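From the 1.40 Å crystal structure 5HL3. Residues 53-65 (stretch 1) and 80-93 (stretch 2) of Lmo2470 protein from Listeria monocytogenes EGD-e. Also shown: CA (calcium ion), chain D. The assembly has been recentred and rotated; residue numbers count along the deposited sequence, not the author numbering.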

# COMPACT_ATOMS: atom_id res chain seq x y z
N PHE A 53 -24.87 -6.21 -1.42
CA PHE A 53 -25.26 -5.98 -2.81
C PHE A 53 -24.40 -6.81 -3.73
O PHE A 53 -23.20 -6.94 -3.52
CB PHE A 53 -25.22 -4.49 -3.16
CG PHE A 53 -26.18 -3.69 -2.33
CD1 PHE A 53 -27.53 -3.74 -2.58
CD2 PHE A 53 -25.75 -2.99 -1.21
CE1 PHE A 53 -28.45 -3.10 -1.76
CE2 PHE A 53 -26.68 -2.35 -0.38
CZ PHE A 53 -28.02 -2.41 -0.66
N GLU A 54 -25.03 -7.42 -4.72
CA GLU A 54 -24.30 -8.32 -5.63
C GLU A 54 -24.82 -8.34 -7.05
O GLU A 54 -24.21 -8.99 -7.90
CB GLU A 54 -24.31 -9.73 -5.06
CG GLU A 54 -25.72 -10.31 -5.01
CD GLU A 54 -25.81 -11.78 -4.60
OE1 GLU A 54 -24.79 -12.33 -4.14
OE2 GLU A 54 -26.93 -12.32 -4.75
N THR A 55 -25.89 -7.62 -7.35
CA THR A 55 -26.46 -7.63 -8.72
C THR A 55 -25.84 -6.46 -9.48
O THR A 55 -26.01 -5.29 -9.12
CB THR A 55 -27.99 -7.60 -8.69
OG1 THR A 55 -28.44 -8.79 -8.01
CG2 THR A 55 -28.58 -7.64 -10.09
N SER A 56 -25.16 -6.81 -10.58
CA SER A 56 -24.33 -5.83 -11.30
C SER A 56 -25.06 -4.85 -12.21
O SER A 56 -24.42 -3.99 -12.81
CB SER A 56 -23.20 -6.54 -12.03
OG SER A 56 -22.25 -7.04 -11.09
N THR A 57 -26.38 -4.95 -12.29
CA THR A 57 -27.18 -3.97 -13.02
C THR A 57 -27.52 -2.76 -12.16
O THR A 57 -28.08 -1.81 -12.68
CB THR A 57 -28.50 -4.59 -13.52
OG1 THR A 57 -29.22 -5.11 -12.40
CG2 THR A 57 -28.24 -5.68 -14.55
N ILE A 58 -27.22 -2.79 -10.87
CA ILE A 58 -27.46 -1.62 -10.02
C ILE A 58 -26.52 -0.49 -10.48
O ILE A 58 -25.35 -0.74 -10.74
CB ILE A 58 -27.24 -1.97 -8.52
CG1 ILE A 58 -28.31 -3.00 -8.08
CG2 ILE A 58 -27.31 -0.71 -7.67
CD1 ILE A 58 -28.06 -3.58 -6.72
N THR A 59 -27.03 0.74 -10.57
CA THR A 59 -26.25 1.90 -10.99
C THR A 59 -26.22 2.92 -9.88
O THR A 59 -26.86 2.73 -8.83
CB THR A 59 -26.94 2.58 -12.20
OG1 THR A 59 -28.18 3.16 -11.78
CG2 THR A 59 -27.19 1.58 -13.32
N ASN A 60 -25.49 4.01 -10.07
CA ASN A 60 -25.53 5.08 -9.07
C ASN A 60 -26.94 5.55 -8.79
O ASN A 60 -27.32 5.77 -7.64
CB ASN A 60 -24.72 6.29 -9.51
CG ASN A 60 -23.23 6.03 -9.54
OD1 ASN A 60 -22.77 5.00 -9.08
ND2 ASN A 60 -22.49 6.97 -10.04
N ASP A 61 -27.72 5.69 -9.86
CA ASP A 61 -29.11 6.14 -9.71
C ASP A 61 -29.99 5.16 -8.98
O ASP A 61 -30.79 5.56 -8.10
CB ASP A 61 -29.72 6.45 -11.08
CG ASP A 61 -29.19 7.74 -11.67
OD1 ASP A 61 -28.57 8.54 -10.91
OD2 ASP A 61 -29.42 7.98 -12.88
N SER A 62 -29.90 3.88 -9.30
CA SER A 62 -30.73 2.93 -8.56
C SER A 62 -30.26 2.72 -7.12
O SER A 62 -31.11 2.50 -6.24
CB SER A 62 -30.96 1.63 -9.34
OG SER A 62 -29.79 1.08 -9.88
N MSE A 63 -28.96 2.81 -6.82
CA MSE A 63 -28.53 2.68 -5.44
C MSE A 63 -29.10 3.81 -4.60
O MSE A 63 -29.36 3.63 -3.41
CB MSE A 63 -26.99 2.65 -5.38
CG MSE A 63 -26.47 2.16 -4.01
SE MSE A 63 -26.87 0.27 -3.61
CE MSE A 63 -25.22 -0.51 -4.33
N GLN A 64 -29.29 4.98 -5.19
CA GLN A 64 -29.88 6.13 -4.50
C GLN A 64 -31.29 5.84 -3.97
O GLN A 64 -31.74 6.49 -3.01
CB GLN A 64 -29.95 7.31 -5.47
CG GLN A 64 -30.35 8.62 -4.84
CD GLN A 64 -29.17 9.36 -4.29
OE1 GLN A 64 -28.05 9.33 -4.88
NE2 GLN A 64 -29.40 10.08 -3.21
N LEU A 65 -31.99 4.87 -4.57
CA LEU A 65 -33.34 4.50 -4.13
C LEU A 65 -33.35 3.98 -2.69
O LEU A 65 -34.41 3.88 -2.09
CB LEU A 65 -33.98 3.47 -5.06
CG LEU A 65 -34.14 3.89 -6.53
CD1 LEU A 65 -34.44 2.66 -7.38
CD2 LEU A 65 -35.23 4.95 -6.68
CA CA D . -23.16 -13.46 -8.33
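Stretch 2 80-93: MEFGAKLTEFPDIT

Stretch 2 has no regular helix or strand and runs alongside stretch 1 in the same direction, with CA atoms 4.4 Å apart at Glu54–Glu81, 4.2 Å at Ser56–Phe82 and 4.3 Å at Thr59–Leu86, opening to 6.1 Å at Gln64–Pro90. Each stretch makes a type I turn, Thr55 to Ile58 and Gly83 to Leu86; a short helix then begins at Asn60, capped by Thr59 OG1, which accepts from Ser62 N at 3.1 Å. Two direct backbone hydrogen bonds join the stretches: Met80 N to Phe53 O (2.9 Å) and Asn60 N to Lys85 O (3.1 Å). Between them water 6 links Ser56 O and Ile58 O to Lys85 N. Gly83 CA lies 3.4 Å from Ser56 O, so close that a CB there would clash with this oxygen. The Asn60 side chain clasps Thr87: OD1 accepts from Thr87 N at 2.8 Å, and ND2 donates to Thr87 OG1 at 3.0 Å. Farther along, selenomethionine Met63 points toward stretch 2, its CG 3.6 Å from Pro90 CD and 3.9 Å from Phe89 CE1, its CE 3.8 Å from Leu86 CD2. Gln64 NE2 reaches within 3.6 Å of Ile92 CG2. At the other end, Glu81 OE1 and OE2 bind calcium at 2.6 and 2.5 Å; water 2, also a calcium ligand, donates to Glu54 O.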

# COMPACT_ATOMS: atom_id res chain seq x y z
N MSE A 80 -20.41 -6.66 -2.92
CA MSE A 80 -19.57 -7.80 -3.28
C MSE A 80 -19.36 -7.97 -4.75
O MSE A 80 -18.37 -8.56 -5.15
CB MSE A 80 -20.21 -9.08 -2.73
CG MSE A 80 -20.33 -9.02 -1.20
SE MSE A 80 -18.59 -8.91 -0.27
CE MSE A 80 -18.06 -10.73 -0.73
N GLU A 81 -20.31 -7.54 -5.55
CA GLU A 81 -20.20 -7.58 -7.01
C GLU A 81 -20.91 -6.36 -7.51
O GLU A 81 -21.95 -5.98 -6.96
CB GLU A 81 -20.89 -8.82 -7.61
CG GLU A 81 -20.43 -10.18 -7.11
CD GLU A 81 -21.37 -11.27 -7.57
OE1 GLU A 81 -21.64 -11.38 -8.79
OE2 GLU A 81 -21.92 -12.02 -6.74
N PHE A 82 -20.36 -5.71 -8.53
CA PHE A 82 -20.96 -4.51 -9.08
C PHE A 82 -20.48 -4.28 -10.50
O PHE A 82 -19.37 -4.70 -10.88
CB PHE A 82 -20.68 -3.29 -8.16
CG PHE A 82 -19.22 -2.98 -7.95
CD1 PHE A 82 -18.47 -3.71 -7.03
CD2 PHE A 82 -18.62 -1.93 -8.63
CE1 PHE A 82 -17.13 -3.42 -6.82
CE2 PHE A 82 -17.28 -1.62 -8.40
CZ PHE A 82 -16.53 -2.39 -7.52
N GLY A 83 -21.33 -3.62 -11.26
CA GLY A 83 -21.05 -3.29 -12.65
C GLY A 83 -20.41 -1.93 -12.86
O GLY A 83 -20.25 -1.14 -11.93
N ALA A 84 -20.17 -1.63 -14.13
CA ALA A 84 -19.46 -0.42 -14.53
C ALA A 84 -20.24 0.86 -14.29
O ALA A 84 -19.64 1.94 -14.28
CB ALA A 84 -19.04 -0.52 -15.99
N LYS A 85 -21.55 0.76 -14.12
CA LYS A 85 -22.39 1.93 -13.90
C LYS A 85 -22.64 2.26 -12.43
O LYS A 85 -23.33 3.23 -12.11
CB LYS A 85 -23.71 1.81 -14.68
CG LYS A 85 -23.47 1.69 -16.17
CD LYS A 85 -24.77 1.63 -16.94
CE LYS A 85 -24.54 1.35 -18.41
NZ LYS A 85 -25.77 0.82 -19.07
N LEU A 86 -22.10 1.43 -11.53
CA LEU A 86 -22.03 1.79 -10.11
C LEU A 86 -20.62 2.29 -9.84
O LEU A 86 -19.69 1.48 -9.77
CB LEU A 86 -22.33 0.60 -9.18
CG LEU A 86 -22.38 1.00 -7.69
CD1 LEU A 86 -23.58 1.89 -7.37
CD2 LEU A 86 -22.36 -0.24 -6.79
N THR A 87 -20.46 3.59 -9.68
CA THR A 87 -19.15 4.17 -9.41
C THR A 87 -19.08 4.87 -8.06
O THR A 87 -18.04 5.41 -7.71
CB THR A 87 -18.70 5.14 -10.52
OG1 THR A 87 -19.61 6.26 -10.58
CG2 THR A 87 -18.68 4.46 -11.89
N GLU A 88 -20.16 4.87 -7.30
CA GLU A 88 -20.18 5.55 -6.01
C GLU A 88 -21.29 5.03 -5.14
O GLU A 88 -22.43 4.83 -5.63
CB GLU A 88 -20.37 7.04 -6.26
CG GLU A 88 -20.48 7.92 -5.05
CD GLU A 88 -20.49 9.35 -5.47
OE1 GLU A 88 -21.59 9.92 -5.48
OE2 GLU A 88 -19.43 9.84 -5.88
N PHE A 89 -21.01 4.78 -3.85
CA PHE A 89 -22.10 4.52 -2.91
C PHE A 89 -22.60 5.89 -2.45
O PHE A 89 -21.81 6.70 -2.02
CB PHE A 89 -21.65 3.65 -1.72
CG PHE A 89 -22.79 3.24 -0.87
CD1 PHE A 89 -23.66 2.24 -1.29
CD2 PHE A 89 -23.08 3.89 0.31
CE1 PHE A 89 -24.77 1.90 -0.53
CE2 PHE A 89 -24.18 3.55 1.06
CZ PHE A 89 -25.03 2.56 0.63
N PRO A 90 -23.90 6.16 -2.58
CA PRO A 90 -24.38 7.51 -2.31
C PRO A 90 -24.36 7.92 -0.84
O PRO A 90 -24.37 7.06 0.04
CB PRO A 90 -25.80 7.48 -2.86
CG PRO A 90 -26.23 6.07 -2.59
CD PRO A 90 -25.00 5.25 -2.92
N ASP A 91 -24.33 9.22 -0.61
CA ASP A 91 -24.37 9.82 0.73
C ASP A 91 -25.84 10.11 1.03
O ASP A 91 -26.34 11.20 0.78
CB ASP A 91 -23.52 11.12 0.69
CG ASP A 91 -23.25 11.70 2.05
OD1 ASP A 91 -23.55 11.08 3.09
OD2 ASP A 91 -22.71 12.82 2.10
N ILE A 92 -26.57 9.10 1.50
CA ILE A 92 -28.01 9.21 1.76
C ILE A 92 -28.25 9.35 3.26
O ILE A 92 -27.34 9.07 4.06
CB ILE A 92 -28.80 8.02 1.17
CG1 ILE A 92 -28.31 6.68 1.75
CG2 ILE A 92 -28.67 8.01 -0.36
CD1 ILE A 92 -29.18 5.50 1.41
N THR A 93 -29.45 9.78 3.63
CA THR A 93 -29.74 10.11 5.02
C THR A 93 -30.38 8.98 5.82
O THR A 93 -30.66 9.16 7.00
CB THR A 93 -30.72 11.30 5.08
OG1 THR A 93 -31.93 10.95 4.41
CG2 THR A 93 -30.09 12.56 4.47
O HOH W 1 -22.92 -9.54 -10.61
O HOH W 2 -24.72 -11.66 -8.35
O HOH W 3 -23.88 -14.16 -6.05
O HOH W 4 -23.67 -2.80 -9.74
O HOH W 5 -24.13 -4.11 -7.26
O HOH W 6 -23.68 -1.18 -13.08
O HOH W 7 -19.99 -7.11 -12.81
O HOH W 8 -24.64 6.66 -6.05